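Local coordinates for protein cGAS/DncV-like nucleotidyltransferase in E. coli homolog (Elizabethkingia meningoseptica ATCC 13253 = NBRC 12535, PDB 6E0M) that synthesizes cyclic nucleotide second messengers that signal phage infection in a bacterial CBASS antiviral defence system, at residues 14-19 with 48-53. Numbering follows the deposited sequence.
Sequences PVSTTE and GSYRNN. With DPO (diphosphate), chain B.
Tyr-50 sets the edge of its ring against the backbone of Thr-17 and Thr-18, and Asn-53 adds a second patch of packing on Pro-14 and Thr-17. CE1 of Tyr-50 lies 3.5 Å from O of Thr-17, near the ring plane, and the amide N of Thr-18 also lies at the edge. The methyl CG2 of Thr-18 slips past the ring in the opposite direction, 4.0 Å from CD1 of Tyr-50. CB of Ser-16 sits obliquely, 3.3 Å from OH of Tyr-50. The two hydroxyls do not pair with each other. Tyr-50 OH bonds to O of Ser-60, while Ser-16 OG bonds to O of Arg-57 and N of Ser-60.

One water donates to both O of Ser-16 and OD1 of Asn-53. A second accepts from N of Thr-18 and donates to O of Tyr-50 and to OD1 of Asn-53. This carboxamide oxygen also touches Thr-17 CG2 and Pro-14 CB. Within the loop, Thr-17 OG1 accepts from N of Glu-19, an ST turn.

A roughly extended first torsion (chi1 -157°) lays the Asn-53 amide alongside Thr-17, with OD1 at the waters and ND2 at the diphosphate. ND2 of Asn-53 donates to O2 of the diphosphate at 3.1 Å (147°). CG of Pro-14 lies against the same ligand oxygen, and Arg-187, Arg-191 and Arg-194 also bind this anion.

Helix 48-52 follows strand 42-47 in the nucleotidyltransferase fold and holds the probable GTP-binding residues Gly-48 to Asn-52. Accepting from two waters at OD1 and donating to the anion at ND2 settles the flip of the Asn-53 amide.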
loop_
_atom_site.group_PDB
_atom_site.type_symbol
_atom_site.label_atom_id
_atom_site.label_comp_id
_atom_site.label_asym_id
_atom_site.label_seq_id
_atom_site.Cartn_x
_atom_site.Cartn_y
_atom_site.Cartn_z
ATOM N N PRO A 14 7.824 9.804 -7.651
ATOM C CA PRO A 14 7.581 9.677 -6.206
ATOM C C PRO A 14 7.841 11.007 -5.526
ATOM O O PRO A 14 8.730 11.766 -5.922
ATOM C CB PRO A 14 8.566 8.595 -5.758
ATOM C CG PRO A 14 9.584 8.512 -6.825
ATOM C CD PRO A 14 9.025 9.082 -8.102
ATOM N N VAL A 15 7.022 11.316 -4.523
ATOM C CA VAL A 15 7.164 12.564 -3.780
ATOM C C VAL A 15 7.850 12.239 -2.455
ATOM O O VAL A 15 9.059 12.447 -2.307
ATOM C CB VAL A 15 5.806 13.262 -3.606
ATOM C CG1 VAL A 15 5.985 14.596 -2.901
ATOM C CG2 VAL A 15 5.162 13.471 -4.981
ATOM N N SER A 16 7.114 11.704 -1.498
ATOM C CA SER A 16 7.728 11.245 -0.254
ATOM C C SER A 16 8.432 9.909 -0.469
ATOM O O SER A 16 7.883 9.007 -1.096
ATOM C CB SER A 16 6.675 11.068 0.830
ATOM O OG SER A 16 6.026 12.272 1.142
ATOM N N THR A 17 9.637 9.769 0.076
ATOM C CA THR A 17 10.345 8.504 -0.021
ATOM C C THR A 17 11.119 8.232 1.263
ATOM O O THR A 17 11.268 9.091 2.135
ATOM C CB THR A 17 11.339 8.468 -1.189
ATOM O OG1 THR A 17 12.462 9.298 -0.854
ATOM C CG2 THR A 17 10.686 8.953 -2.465
ATOM N N THR A 18 11.644 7.015 1.363
ATOM C CA THR A 18 12.440 6.623 2.527
ATOM C C THR A 18 13.777 7.363 2.618
ATOM O O THR A 18 14.445 7.284 3.659
ATOM C CB THR A 18 12.676 5.114 2.491
ATOM O OG1 THR A 18 13.370 4.774 1.295
ATOM C CG2 THR A 18 11.356 4.358 2.543
ATOM N N GLU A 19 14.180 8.091 1.572
ATOM C CA GLU A 19 15.364 8.945 1.675
ATOM C C GLU A 19 15.088 10.224 2.470
ATOM O O GLU A 19 16.033 10.902 2.886
ATOM C CB GLU A 19 15.891 9.316 0.282
ATOM C CG GLU A 19 16.641 8.194 -0.425
ATOM C CD GLU A 19 17.705 7.546 0.453
ATOM O OE1 GLU A 19 18.593 8.263 0.971
ATOM O OE2 GLU A 19 17.628 6.309 0.649
ATOM N N GLY A 48 3.153 -0.724 2.553
ATOM C CA GLY A 48 2.478 0.419 2.000
ATOM C C GLY A 48 3.375 1.281 1.118
ATOM O O GLY A 48 4.398 0.852 0.601
ATOM N N SER A 49 2.966 2.545 0.972
ATOM C CA SER A 49 3.484 3.350 -0.123
ATOM C C SER A 49 4.964 3.664 0.015
ATOM O O SER A 49 5.640 3.856 -0.999
ATOM C CB SER A 49 2.681 4.641 -0.223
ATOM O OG SER A 49 2.655 5.324 1.019
ATOM N N TYR A 50 5.490 3.774 1.237
ATOM C CA TYR A 50 6.929 4.009 1.356
ATOM C C TYR A 50 7.715 2.774 0.953
ATOM O O TYR A 50 8.820 2.878 0.410
ATOM C CB TYR A 50 7.304 4.419 2.789
ATOM C CG TYR A 50 7.155 5.898 3.074
ATOM C CD1 TYR A 50 8.207 6.785 2.854
ATOM C CD2 TYR A 50 5.971 6.413 3.570
ATOM C CE1 TYR A 50 8.079 8.149 3.108
ATOM C CE2 TYR A 50 5.829 7.773 3.819
ATOM C CZ TYR A 50 6.882 8.630 3.609
ATOM O OH TYR A 50 6.704 9.959 3.887
ATOM N N ARG A 51 7.182 1.593 1.263
ATOM C CA ARG A 51 7.839 0.343 0.888
ATOM C C ARG A 51 7.819 0.136 -0.623
ATOM O O ARG A 51 8.837 -0.219 -1.233
ATOM C CB ARG A 51 7.154 -0.835 1.583
ATOM C CG ARG A 51 7.753 -2.211 1.236
ATOM C CD ARG A 51 9.133 -2.402 1.847
ATOM N NE ARG A 51 9.770 -3.629 1.397
ATOM C CZ ARG A 51 9.560 -4.845 1.907
ATOM N NH1 ARG A 51 8.718 -5.049 2.919
ATOM N NH2 ARG A 51 10.200 -5.873 1.400
ATOM N N ASN A 52 6.670 0.352 -1.235
ATOM C CA ASN A 52 6.477 0.143 -2.666
ATOM C C ASN A 52 6.851 1.353 -3.502
ATOM O O ASN A 52 6.811 1.270 -4.735
ATOM C CB ASN A 52 5.030 -0.273 -2.904
ATOM C CG ASN A 52 4.628 -1.460 -2.032
ATOM O OD1 ASN A 52 5.380 -2.411 -1.888
ATOM N ND2 ASN A 52 3.439 -1.400 -1.454
ATOM N N ASN A 53 7.230 2.458 -2.859
ATOM C CA ASN A 53 7.653 3.696 -3.524
ATOM C C ASN A 53 6.549 4.270 -4.410
ATOM O O ASN A 53 6.771 4.655 -5.560
ATOM C CB ASN A 53 8.942 3.488 -4.325
ATOM C CG ASN A 53 9.701 4.781 -4.554
ATOM O OD1 ASN A 53 9.617 5.715 -3.744
ATOM N ND2 ASN A 53 10.465 4.842 -5.647
HETATM P P1 DPO B . 12.805 6.375 -8.455
HETATM O O1 DPO B . 13.402 7.596 -9.112
HETATM O O2 DPO B . 12.662 6.587 -6.957
HETATM O O3 DPO B . 13.678 5.159 -8.715
HETATM O O4 DPO B . 11.291 6.087 -9.041
HETATM P P2 DPO B . 10.874 5.310 -10.421
HETATM O O5 DPO B . 9.825 6.181 -11.087
HETATM O O6 DPO B . 12.083 5.108 -11.314
HETATM O O7 DPO B . 10.285 3.977 -9.944
HETATM O O HOH W 1 7.342 6.929 -2.728
HETATM O O HOH W 2 10.083 5.170 -0.714
#